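Local coordinates for protein DNA primase (Aquifex aeolicus, PDB 2AU3) that synthesises the short RNA primers that DNA polymerase extends during DNA replication, at residues Ser127-Ser132 with Arg187-Pro192; Glu165-Leu168 with Asn172-Ser175; Ile191-Pro196 with Tyr216-Asp221. All coordinates share one frame; numbering follows the deposited sequence.

Overall arrangement
From the N terminus, helix 124-132 comes first, and contact 1 sets its last turns against strand 188-194, closing a loop of 54 residues. Nested inside that loop is contact 2, a tight return in which helix 164-168 folds back onto the short strand 173-174. Contact 3 opens on Ile191-Pro192, where contact 1 ends, and reaches strand 216-218 two places further across the same antiparallel sheet. Contacts 1 and 3 thus share one strand, whereas contact 2 closes before contact 3 begins and meets it through Asn172 and Ser219. In the N-terminal part of the catalytic core they join a helix to the four-stranded sheet, a helix to a two-stranded one, and two strands of the larger, respectively.

Contact 1. Residues Ser127-Ser132 with Arg187-Pro192; sequences SEYVKS and RRVVIP
Val130 of the helix and Val189 of the strand meet methyl to methyl, their side chains crossing obliquely. The single CG2 of Val130 does the touching: it lies 3.9 Å from Val189 CG1 and 4.1 Å from Val189 CG2, and so sits against the fork of the strand residue. In Val130 the first torsion (chi1 167°) turns CG1 anti to the backbone N and swings CG2 out toward the strand. Tyr129 joins from the preceding position on the helix. Its ring comes at Val189 obliquely, with CD2 of Tyr129 4.3 Å from CG2 of Val189. Within the two segments, CG1 of Val189 thus meets Val130, while its CG2 lies between Val130 and the tyrosine ring. The arrangement is that of a helix packed on a beta sheet: helix 124-132 rests on strand 188-194, an inner strand of the antiparallel sheet of the catalytic core's N-terminal domain. No hydrogen bond passes between the two segments, and the contact is small and apolar, burying 99 Å². The backbone of Val189 is meanwhile paired with Arg206 of strand 200-207, and the Tyr129 side chain reaches that residue too. Ile208, beyond the same strand, touches both Tyr129 and Val189, while Ile135 packs on Val130. Within the helix, Ser132 OG donates to a lone pair of Tyr129 O in the carbonyl plane, at 2.7 Å.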
ATOM      1  N   SER A 127     -18.381  -6.262  -6.363  1.00 25.94           N
ATOM      2  CA  SER A 127     -17.465  -6.323  -7.503  1.00 27.38           C
ATOM      3  C   SER A 127     -17.804  -5.203  -8.474  1.00 28.04           C
ATOM      4  O   SER A 127     -16.926  -4.414  -8.861  1.00 27.42           O
ATOM      5  CB  SER A 127     -17.557  -7.672  -8.230  1.00 27.38           C
ATOM      6  OG  SER A 127     -17.001  -8.709  -7.457  1.00 28.76           O
ATOM      7  N   GLU A 128     -19.086  -5.112  -8.833  1.00 27.46           N
ATOM      8  CA  GLU A 128     -19.540  -4.040  -9.728  1.00 28.97           C
ATOM      9  C   GLU A 128     -19.287  -2.681  -9.116  1.00 28.52           C
ATOM     10  O   GLU A 128     -18.904  -1.739  -9.828  1.00 29.55           O
ATOM     11  CB  GLU A 128     -21.018  -4.195 -10.119  1.00 28.70           C
ATOM     12  CG  GLU A 128     -21.327  -5.482 -10.869  1.00 32.72           C
ATOM     13  CD  GLU A 128     -22.712  -5.492 -11.527  1.00 36.78           C
ATOM     14  OE1 GLU A 128     -23.512  -4.544 -11.310  1.00 36.85           O
ATOM     15  OE2 GLU A 128     -22.990  -6.446 -12.284  1.00 38.85           O
ATOM     16  N   TYR A 129     -19.458  -2.560  -7.801  1.00 28.13           N
ATOM     17  CA  TYR A 129     -19.178  -1.279  -7.164  1.00 28.09           C
ATOM     18  C   TYR A 129     -17.756  -0.871  -7.464  1.00 26.75           C
ATOM     19  O   TYR A 129     -17.532   0.168  -8.067  1.00 27.11           O
ATOM     20  CB  TYR A 129     -19.412  -1.300  -5.648  1.00 29.32           C
ATOM     21  CG  TYR A 129     -18.924  -0.038  -4.949  1.00 31.47           C
ATOM     22  CD1 TYR A 129     -19.738   1.103  -4.857  1.00 34.84           C
ATOM     23  CD2 TYR A 129     -17.647   0.023  -4.396  1.00 34.14           C
ATOM     24  CE1 TYR A 129     -19.286   2.266  -4.230  1.00 35.70           C
ATOM     25  CE2 TYR A 129     -17.189   1.174  -3.759  1.00 36.33           C
ATOM     26  CZ  TYR A 129     -18.018   2.293  -3.678  1.00 36.75           C
ATOM     27  OH  TYR A 129     -17.542   3.439  -3.059  1.00 38.61           O
ATOM     28  N   VAL A 130     -16.799  -1.709  -7.063  1.00 25.15           N
ATOM     29  CA  VAL A 130     -15.370  -1.407  -7.219  1.00 24.40           C
ATOM     30  C   VAL A 130     -15.078  -0.997  -8.648  1.00 24.09           C
ATOM     31  O   VAL A 130     -14.400  -0.004  -8.892  1.00 23.29           O
ATOM     32  CB  VAL A 130     -14.503  -2.632  -6.869  1.00 23.96           C
ATOM     33  CG1 VAL A 130     -13.032  -2.427  -7.347  1.00 23.44           C
ATOM     34  CG2 VAL A 130     -14.558  -2.903  -5.372  1.00 25.70           C
ATOM     35  N   LYS A 131     -15.625  -1.767  -9.583  1.00 25.75           N
ATOM     36  CA  LYS A 131     -15.430  -1.530 -11.010  1.00 27.94           C
ATOM     37  C   LYS A 131     -16.025  -0.199 -11.406  1.00 28.46           C
ATOM     38  O   LYS A 131     -15.394   0.581 -12.119  1.00 28.81           O
ATOM     39  CB  LYS A 131     -16.076  -2.648 -11.832  1.00 28.51           C
ATOM     40  CG  LYS A 131     -15.183  -3.217 -12.922  0.50 31.95           C
ATOM     41  CD  LYS A 131     -15.823  -3.051 -14.296  0.50 36.26           C
ATOM     42  CE  LYS A 131     -14.909  -3.596 -15.407  0.50 39.19           C
ATOM     43  NZ  LYS A 131     -14.857  -5.101 -15.441  0.50 40.72           N
ATOM     44  N   SER A 132     -17.227   0.077 -10.900  1.00 28.99           N
ATOM     45  CA  SER A 132     -17.940   1.307 -11.234  1.00 28.85           C
ATOM     46  C   SER A 132     -17.165   2.548 -10.801  1.00 28.55           C
ATOM     47  O   SER A 132     -17.314   3.614 -11.399  1.00 28.15           O
ATOM     48  CB  SER A 132     -19.346   1.312 -10.606  1.00 29.72           C
ATOM     49  OG  SER A 132     -19.310   1.772  -9.262  1.00 29.97           O
ATOM     50  N   ARG A 187     -19.423  -5.928   5.783  1.00 18.42           N
ATOM     51  CA  ARG A 187     -20.173  -5.229   4.744  1.00 19.27           C
ATOM     52  C   ARG A 187     -19.352  -4.199   3.975  1.00 18.61           C
ATOM     53  O   ARG A 187     -19.887  -3.477   3.171  1.00 20.07           O
ATOM     54  CB  ARG A 187     -21.441  -4.585   5.351  1.00 19.88           C
ATOM     55  CG  ARG A 187     -22.646  -4.517   4.426  1.00 23.56           C
ATOM     56  CD  ARG A 187     -23.203  -5.872   3.969  1.00 26.75           C
ATOM     57  NE  ARG A 187     -23.679  -6.689   5.086  1.00 31.20           N
ATOM     58  CZ  ARG A 187     -23.472  -7.990   5.200  1.00 33.19           C
ATOM     59  NH1 ARG A 187     -22.795  -8.646   4.265  1.00 34.68           N
ATOM     60  NH2 ARG A 187     -23.928  -8.643   6.255  1.00 33.83           N
ATOM     61  N   ARG A 188     -18.046  -4.134   4.216  1.00 18.39           N
ATOM     62  CA  ARG A 188     -17.197  -3.153   3.547  1.00 17.07           C
ATOM     63  C   ARG A 188     -16.369  -3.789   2.452  1.00 16.40           C
ATOM     64  O   ARG A 188     -16.049  -4.975   2.516  1.00 16.31           O
ATOM     65  CB  ARG A 188     -16.242  -2.473   4.534  1.00 17.00           C
ATOM     66  CG  ARG A 188     -16.934  -1.673   5.617  1.00 17.16           C
ATOM     67  CD  ARG A 188     -15.989  -1.005   6.615  1.00 18.26           C
ATOM     68  NE  ARG A 188     -16.818  -0.249   7.554  1.00 17.34           N
ATOM     69  CZ  ARG A 188     -16.961   1.061   7.546  1.00 17.71           C
ATOM     70  NH1 ARG A 188     -16.251   1.811   6.699  1.00 16.45           N
ATOM     71  NH2 ARG A 188     -17.808   1.624   8.399  1.00 18.43           N
ATOM     72  N   VAL A 189     -16.003  -2.986   1.458  1.00 15.87           N
ATOM     73  CA  VAL A 189     -14.978  -3.385   0.501  1.00 15.42           C
ATOM     74  C   VAL A 189     -13.672  -3.239   1.268  1.00 16.44           C
ATOM     75  O   VAL A 189     -13.453  -2.235   1.913  1.00 17.40           O
ATOM     76  CB  VAL A 189     -15.018  -2.504  -0.777  1.00 16.44           C
ATOM     77  CG1 VAL A 189     -13.663  -2.590  -1.597  1.00 14.71           C
ATOM     78  CG2 VAL A 189     -16.243  -2.931  -1.663  1.00 14.88           C
ATOM     79  N   VAL A 190     -12.859  -4.289   1.258  1.00 15.73           N
ATOM     80  CA  VAL A 190     -11.700  -4.368   2.085  1.00 15.26           C
ATOM     81  C   VAL A 190     -10.483  -4.082   1.231  1.00 16.13           C
ATOM     82  O   VAL A 190     -10.343  -4.618   0.131  1.00 14.83           O
ATOM     83  CB  VAL A 190     -11.574  -5.759   2.734  1.00 15.78           C
ATOM     84  CG1 VAL A 190     -10.251  -5.885   3.423  1.00 15.91           C
ATOM     85  CG2 VAL A 190     -12.737  -6.014   3.749  1.00 15.06           C
ATOM     86  N   ILE A 191      -9.608  -3.225   1.746  1.00 15.57           N
ATOM     87  CA  ILE A 191      -8.348  -2.913   1.084  1.00 16.54           C
ATOM     88  C   ILE A 191      -7.224  -3.318   2.026  1.00 16.63           C
ATOM     89  O   ILE A 191      -6.985  -2.662   3.049  1.00 16.90           O
ATOM     90  CB  ILE A 191      -8.263  -1.386   0.743  1.00 16.62           C
ATOM     91  CG1 ILE A 191      -9.522  -0.914  -0.003  1.00 17.49           C
ATOM     92  CG2 ILE A 191      -7.028  -1.078  -0.082  1.00 14.43           C
ATOM     93  CD1 ILE A 191     -10.531  -0.156   0.904  1.00 21.52           C
ATOM     94  N   PRO A 192      -6.573  -4.437   1.726  1.00 16.16           N
ATOM     95  CA  PRO A 192      -5.499  -4.930   2.576  1.00 16.35           C
ATOM     96  C   PRO A 192      -4.371  -3.925   2.664  1.00 16.66           C
ATOM     97  O   PRO A 192      -4.025  -3.295   1.663  1.00 16.46           O
ATOM     98  CB  PRO A 192      -5.027  -6.182   1.838  1.00 15.67           C
ATOM     99  CG  PRO A 192      -6.296  -6.653   1.156  1.00 16.64           C
ATOM    100  CD  PRO A 192      -6.836  -5.351   0.603  1.00 16.22           C
TER

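Contact 2. Residues Glu165-Leu168 with Asn172-Ser175; sequences EAYL and NLLS
Tyr167 lays the hydroxyl end of its ring against the Asn172 side chain, which crosses it at about a right angle. With CG anti to the backbone N (chi1 -166°), the ring extends from the helix to Asn172, where OH comes within 3.1 Å of CB. The amide plane is tilted 43° from the ring, and ND2 of Asn172 gives Tyr167 OH only a weak, strongly bent hydrogen bond (3.3 Å, 122°). A firmer link runs through a water in the ring plane, 2.7 Å from Tyr167 OH, that donates to Asn172 O. The other end of the Asn172 amide is taken by Ser219, whose OG bonds to OD1. Along one edge of the ring, near its plane, CD1 of Leu173 lies 4.1 Å from CE2 of Tyr167. A phenylalanine in place of Tyr167 would probably leave the bridging water without its mate at the ring and the Asn172 amide N-H without this acceptor. Leu168, next in the helix, packs obliquely on Leu173, its CD2 lying 4.0 Å from Leu173 CB and close to Leu173 CD2 as well. Its carbonyl is tied across as well: a second water donates both to Leu168 O and, at 2.7 Å, to Leu173 O. Thr170 OG1 bonds to Tyr167 O and to Asn172 N, which probably steadies the short turn between the segments. This helix-turn-strand unit is closed over by helix 101-122, with Ala108, Leu109 and Val112 against Tyr167, and by helix 151-161, where Leu158 touches Tyr167 and Leu154 touches Leu173; strand 173-174 itself pairs antiparallel with strand 182-183.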
ATOM      1  N   GLU A 165      -7.618 -17.358  17.723  1.00 25.87           N
ATOM      2  CA  GLU A 165      -6.976 -16.748  18.874  1.00 27.32           C
ATOM      3  C   GLU A 165      -5.831 -15.819  18.436  1.00 26.39           C
ATOM      4  O   GLU A 165      -5.720 -14.691  18.909  1.00 26.10           O
ATOM      5  CB  GLU A 165      -6.475 -17.825  19.841  1.00 28.42           C
ATOM      6  CG  GLU A 165      -7.584 -18.671  20.442  1.00 34.40           C
ATOM      7  CD  GLU A 165      -8.019 -19.838  19.553  1.00 42.46           C
ATOM      8  OE1 GLU A 165      -7.456 -20.015  18.441  1.00 44.87           O
ATOM      9  OE2 GLU A 165      -8.940 -20.587  19.973  1.00 45.02           O
ATOM     10  N   ALA A 166      -5.016 -16.264  17.486  1.00 25.63           N
ATOM     11  CA  ALA A 166      -4.031 -15.365  16.889  1.00 24.39           C
ATOM     12  C   ALA A 166      -4.691 -14.136  16.275  1.00 23.95           C
ATOM     13  O   ALA A 166      -4.215 -13.018  16.476  1.00 24.57           O
ATOM     14  CB  ALA A 166      -3.214 -16.075  15.862  1.00 23.87           C
ATOM     15  N   TYR A 167      -5.768 -14.338  15.513  1.00 23.73           N
ATOM     16  CA  TYR A 167      -6.390 -13.223  14.803  1.00 22.95           C
ATOM     17  C   TYR A 167      -6.930 -12.167  15.767  1.00 23.89           C
ATOM     18  O   TYR A 167      -6.927 -10.975  15.453  1.00 22.75           O
ATOM     19  CB  TYR A 167      -7.483 -13.682  13.820  1.00 22.22           C
ATOM     20  CG  TYR A 167      -7.878 -12.569  12.846  1.00 19.99           C
ATOM     21  CD1 TYR A 167      -6.941 -12.051  11.947  1.00 18.79           C
ATOM     22  CD2 TYR A 167      -9.154 -12.001  12.866  1.00 20.75           C
ATOM     23  CE1 TYR A 167      -7.258 -11.014  11.058  1.00 17.66           C
ATOM     24  CE2 TYR A 167      -9.486 -10.943  11.980  1.00 19.92           C
ATOM     25  CZ  TYR A 167      -8.511 -10.465  11.075  1.00 15.28           C
ATOM     26  OH  TYR A 167      -8.806  -9.456  10.185  1.00 17.45           O
ATOM     27  N   LEU A 168      -7.379 -12.618  16.946  1.00 24.84           N
ATOM     28  CA  LEU A 168      -7.943 -11.737  17.976  1.00 25.52           C
ATOM     29  C   LEU A 168      -6.943 -10.706  18.468  1.00 26.49           C
ATOM     30  O   LEU A 168      -7.326  -9.607  18.843  1.00 26.84           O
ATOM     31  CB  LEU A 168      -8.483 -12.564  19.166  1.00 25.88           C
ATOM     32  CG  LEU A 168      -9.809 -13.312  18.940  1.00 25.17           C
ATOM     33  CD1 LEU A 168     -10.090 -14.379  20.028  1.00 26.07           C
ATOM     34  CD2 LEU A 168     -11.000 -12.333  18.803  1.00 26.68           C
ATOM     35  N   ASN A 172      -9.145  -6.897  14.778  1.00 25.59           N
ATOM     36  CA  ASN A 172      -9.983  -6.795  13.595  1.00 25.81           C
ATOM     37  C   ASN A 172     -11.294  -7.519  13.788  1.00 26.74           C
ATOM     38  O   ASN A 172     -12.123  -7.574  12.880  1.00 26.33           O
ATOM     39  CB  ASN A 172      -9.252  -7.318  12.354  1.00 25.01           C
ATOM     40  CG  ASN A 172      -8.105  -6.434  11.953  1.00 24.39           C
ATOM     41  OD1 ASN A 172      -8.197  -5.213  12.030  1.00 22.54           O
ATOM     42  ND2 ASN A 172      -7.009  -7.042  11.555  1.00 20.42           N
ATOM     43  N   LEU A 173     -11.458  -8.074  14.983  1.00 28.72           N
ATOM     44  CA  LEU A 173     -12.665  -8.791  15.395  1.00 30.41           C
ATOM     45  C   LEU A 173     -13.213  -8.226  16.703  1.00 31.72           C
ATOM     46  O   LEU A 173     -12.501  -8.163  17.702  1.00 31.82           O
ATOM     47  CB  LEU A 173     -12.328 -10.261  15.616  1.00 30.61           C
ATOM     48  CG  LEU A 173     -13.179 -11.270  14.880  1.00 31.60           C
ATOM     49  CD1 LEU A 173     -13.292 -10.865  13.436  1.00 32.50           C
ATOM     50  CD2 LEU A 173     -12.592 -12.670  15.042  1.00 28.67           C
ATOM     51  N   LEU A 174     -14.478  -7.824  16.685  1.00 32.80           N
ATOM     52  CA  LEU A 174     -15.191  -7.419  17.886  1.00 34.43           C
ATOM     53  C   LEU A 174     -15.864  -8.637  18.536  1.00 35.09           C
ATOM     54  O   LEU A 174     -16.194  -9.611  17.851  1.00 35.35           O
ATOM     55  CB  LEU A 174     -16.251  -6.376  17.527  1.00 34.94           C
ATOM     56  CG  LEU A 174     -15.766  -5.011  17.028  1.00 37.20           C
ATOM     57  CD1 LEU A 174     -16.510  -4.609  15.761  1.00 38.91           C
ATOM     58  CD2 LEU A 174     -15.971  -3.966  18.114  1.00 39.98           C
ATOM     59  N   SER A 175     -16.041  -8.583  19.858  1.00 36.10           N
ATOM     60  CA  SER A 175     -16.878  -9.541  20.576  1.00 37.29           C
ATOM     61  C   SER A 175     -17.992  -8.815  21.343  1.00 38.35           C
ATOM     62  O   SER A 175     -17.752  -8.267  22.416  1.00 38.35           O
ATOM     63  CB  SER A 175     -16.047 -10.402  21.529  1.00 36.99           C
ATOM     64  OG  SER A 175     -16.707 -11.629  21.784  1.00 35.80           O
TER
HETATM   65  O   HOH W   1     -11.389  -8.725  10.118  1.00 18.55           O
HETATM   66  O   HOH W   2      -9.957  -8.910  17.507  1.00 47.77           O

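Contact 3. Residues Ile191-Pro196 with Tyr216-Asp221; sequences IPIKDP and YINSPD
Tyr216 presents the edge of its ring to Ile191, whose CD1 approaches near the ring plane, 4.3 Å from CE1 of Tyr216. The tyrosine CG stands anti to the backbone N, which carries the ring off its own strand in the direction of the isoleucines. Ile193, two residues along, meets the far end of the same side chain, its CD1 lying 4.3 Å from Tyr216 OH. That methyl also reaches the amide end of Asn218, and there the two side chains cross at about a right angle. Ile193 gets this far because CD1 is anti to CA (chi2 180°), which stretches the CG1 branch out to its full length. Apart from these approaches nothing joins the segments directly, and no hydrogen bond between them is made. The axes of segments 191-194 and 216-218 approach to 9.8 Å at 36°, both pointing the same general way, as next-but-one neighbours of an antiparallel sheet do. Strand 200-207 fills the place between: backbone hydrogen bonds link Ile191 to Gly204, Ile193 to Ile201 and Gly202, Ile217 to Gly205 and Ser219 to Phe203. Gly202 and Gly204 put no side chain in the way, which probably allows residues of the two flanking strands to meet across the middle one. Phe225 packs on Ile193. Tyr216 is about 11 Å, side chain to side chain, from Glu251, a predicted magnesium ligand. Tyr253 and Leu271, both of the Toprim part, touch Tyr216 (ring planes about 20° apart) and Ile193, consistent with this edge of the sheet, with strand 216-218 outermost, facing that part.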
ATOM      1  N   ILE A 191      -9.608  -3.225   1.746  1.00 15.57           N
ATOM      2  CA  ILE A 191      -8.348  -2.913   1.084  1.00 16.54           C
ATOM      3  C   ILE A 191      -7.224  -3.318   2.026  1.00 16.63           C
ATOM      4  O   ILE A 191      -6.985  -2.662   3.049  1.00 16.90           O
ATOM      5  CB  ILE A 191      -8.263  -1.386   0.743  1.00 16.62           C
ATOM      6  CG1 ILE A 191      -9.522  -0.914  -0.003  1.00 17.49           C
ATOM      7  CG2 ILE A 191      -7.028  -1.078  -0.082  1.00 14.43           C
ATOM      8  CD1 ILE A 191     -10.531  -0.156   0.904  1.00 21.52           C
ATOM      9  N   PRO A 192      -6.573  -4.437   1.726  1.00 16.16           N
ATOM     10  CA  PRO A 192      -5.499  -4.930   2.576  1.00 16.35           C
ATOM     11  C   PRO A 192      -4.371  -3.925   2.664  1.00 16.66           C
ATOM     12  O   PRO A 192      -4.025  -3.295   1.663  1.00 16.46           O
ATOM     13  CB  PRO A 192      -5.027  -6.182   1.838  1.00 15.67           C
ATOM     14  CG  PRO A 192      -6.296  -6.653   1.156  1.00 16.64           C
ATOM     15  CD  PRO A 192      -6.836  -5.351   0.603  1.00 16.22           C
ATOM     16  N   ILE A 193      -3.819  -3.795   3.860  1.00 16.90           N
ATOM     17  CA  ILE A 193      -2.697  -2.917   4.114  1.00 17.39           C
ATOM     18  C   ILE A 193      -1.485  -3.799   4.318  1.00 17.66           C
ATOM     19  O   ILE A 193      -1.507  -4.698   5.176  1.00 17.00           O
ATOM     20  CB  ILE A 193      -2.960  -2.076   5.365  1.00 17.40           C
ATOM     21  CG1 ILE A 193      -4.198  -1.185   5.150  1.00 17.56           C
ATOM     22  CG2 ILE A 193      -1.716  -1.271   5.714  1.00 17.67           C
ATOM     23  CD1 ILE A 193      -4.575  -0.296   6.341  1.00 16.69           C
ATOM     24  N   LYS A 194      -0.459  -3.584   3.486  1.00 17.80           N
ATOM     25  CA  LYS A 194       0.767  -4.383   3.518  1.00 18.98           C
ATOM     26  C   LYS A 194       1.931  -3.562   4.022  1.00 20.31           C
ATOM     27  O   LYS A 194       2.027  -2.371   3.720  1.00 21.06           O
ATOM     28  CB  LYS A 194       1.117  -4.924   2.121  1.00 18.87           C
ATOM     29  CG  LYS A 194       0.041  -5.868   1.572  1.00 18.71           C
ATOM     30  CD  LYS A 194       0.336  -6.394   0.184  1.00 22.48           C
ATOM     31  CE  LYS A 194      -0.851  -7.233  -0.328  1.00 22.72           C
ATOM     32  NZ  LYS A 194      -0.457  -8.127  -1.451  1.00 28.95           N
ATOM     33  N   ASP A 195       2.859  -4.198   4.734  1.00 20.31           N
ATOM     34  CA  ASP A 195       4.094  -3.513   5.078  1.00 20.88           C
ATOM     35  C   ASP A 195       4.977  -3.376   3.832  1.00 20.37           C
ATOM     36  O   ASP A 195       4.654  -3.965   2.811  1.00 19.41           O
ATOM     37  CB  ASP A 195       4.810  -4.201   6.252  1.00 21.63           C
ATOM     38  CG  ASP A 195       5.296  -5.592   5.938  1.00 24.29           C
ATOM     39  OD1 ASP A 195       5.405  -5.993   4.749  1.00 24.17           O
ATOM     40  OD2 ASP A 195       5.623  -6.372   6.867  1.00 26.62           O
ATOM     41  N   PRO A 196       6.082  -2.626   3.896  1.00 20.80           N
ATOM     42  CA  PRO A 196       6.924  -2.430   2.703  1.00 21.37           C
ATOM     43  C   PRO A 196       7.438  -3.727   2.061  1.00 22.35           C
ATOM     44  O   PRO A 196       7.851  -3.676   0.898  1.00 22.18           O
ATOM     45  CB  PRO A 196       8.089  -1.587   3.236  1.00 21.98           C
ATOM     46  CG  PRO A 196       7.482  -0.832   4.360  1.00 21.05           C
ATOM     47  CD  PRO A 196       6.596  -1.862   5.048  1.00 20.88           C
ATOM     48  N   TYR A 216     -14.845   5.222   5.941  1.00 25.64           N
ATOM     49  CA  TYR A 216     -13.601   4.456   5.912  1.00 26.07           C
ATOM     50  C   TYR A 216     -13.093   4.147   7.313  1.00 24.80           C
ATOM     51  O   TYR A 216     -13.020   5.036   8.174  1.00 24.08           O
ATOM     52  CB  TYR A 216     -12.528   5.204   5.109  1.00 27.60           C
ATOM     53  CG  TYR A 216     -11.202   4.482   5.023  1.00 32.07           C
ATOM     54  CD1 TYR A 216     -11.002   3.455   4.096  0.70 36.05           C
ATOM     55  CD2 TYR A 216     -10.140   4.828   5.868  0.70 36.65           C
ATOM     56  CE1 TYR A 216      -9.782   2.783   4.017  0.70 38.33           C
ATOM     57  CE2 TYR A 216      -8.914   4.162   5.789  0.70 39.02           C
ATOM     58  CZ  TYR A 216      -8.743   3.146   4.861  0.70 39.40           C
ATOM     59  OH  TYR A 216      -7.530   2.490   4.797  0.70 42.09           O
ATOM     60  N   ILE A 217     -12.732   2.889   7.549  1.00 23.57           N
ATOM     61  CA  ILE A 217     -12.057   2.531   8.796  1.00 23.06           C
ATOM     62  C   ILE A 217     -10.798   1.699   8.533  1.00 23.04           C
ATOM     63  O   ILE A 217     -10.672   1.051   7.476  1.00 23.41           O
ATOM     64  CB  ILE A 217     -12.998   1.815   9.780  1.00 23.20           C
ATOM     65  CG1 ILE A 217     -13.494   0.497   9.182  1.00 22.64           C
ATOM     66  CG2 ILE A 217     -14.185   2.730  10.187  1.00 22.91           C
ATOM     67  CD1 ILE A 217     -14.355  -0.304  10.121  1.00 23.46           C
ATOM     68  N   ASN A 218      -9.866   1.739   9.479  1.00 21.64           N
ATOM     69  CA  ASN A 218      -8.651   0.930   9.425  1.00 21.64           C
ATOM     70  C   ASN A 218      -8.659  -0.010  10.596  1.00 20.79           C
ATOM     71  O   ASN A 218      -9.365   0.223  11.581  1.00 19.20           O
ATOM     72  CB  ASN A 218      -7.422   1.799   9.627  1.00 23.95           C
ATOM     73  CG  ASN A 218      -7.130   2.660   8.465  1.00 27.65           C
ATOM     74  OD1 ASN A 218      -7.028   2.176   7.334  1.00 36.88           O
ATOM     75  ND2 ASN A 218      -6.976   3.958   8.716  1.00 30.92           N
ATOM     76  N   SER A 219      -7.840  -1.047  10.506  1.00 19.36           N
ATOM     77  CA  SER A 219      -7.471  -1.823  11.666  1.00 19.42           C
ATOM     78  C   SER A 219      -6.990  -0.865  12.790  1.00 19.39           C
ATOM     79  O   SER A 219      -6.351   0.140  12.523  1.00 18.72           O
ATOM     80  CB  SER A 219      -6.363  -2.806  11.273  1.00 19.34           C
ATOM     81  OG  SER A 219      -6.850  -3.694  10.274  1.00 19.07           O
ATOM     82  N   PRO A 220      -7.328  -1.150  14.031  1.00 19.96           N
ATOM     83  CA  PRO A 220      -6.828  -0.330  15.150  1.00 20.54           C
ATOM     84  C   PRO A 220      -5.320  -0.580  15.337  1.00 20.91           C
ATOM     85  O   PRO A 220      -4.822  -1.637  14.931  1.00 21.17           O
ATOM     86  CB  PRO A 220      -7.622  -0.846  16.348  1.00 20.62           C
ATOM     87  CG  PRO A 220      -8.070  -2.260  15.935  1.00 21.60           C
ATOM     88  CD  PRO A 220      -8.210  -2.255  14.459  1.00 19.92           C
ATOM     89  N   ASP A 221      -4.590   0.362  15.909  1.00 21.49           N
ATOM     90  CA  ASP A 221      -3.151   0.118  16.094  1.00 22.54           C
ATOM     91  C   ASP A 221      -2.932  -1.051  17.026  1.00 22.41           C
ATOM     92  O   ASP A 221      -3.785  -1.355  17.868  1.00 22.24           O
ATOM     93  CB  ASP A 221      -2.424   1.358  16.588  1.00 23.07           C
ATOM     94  CG  ASP A 221      -2.040   2.303  15.438  1.00 26.39           C
ATOM     95  OD1 ASP A 221      -2.399   2.017  14.262  1.00 29.09           O
ATOM     96  OD2 ASP A 221      -1.391   3.350  15.620  1.00 27.48           O
TER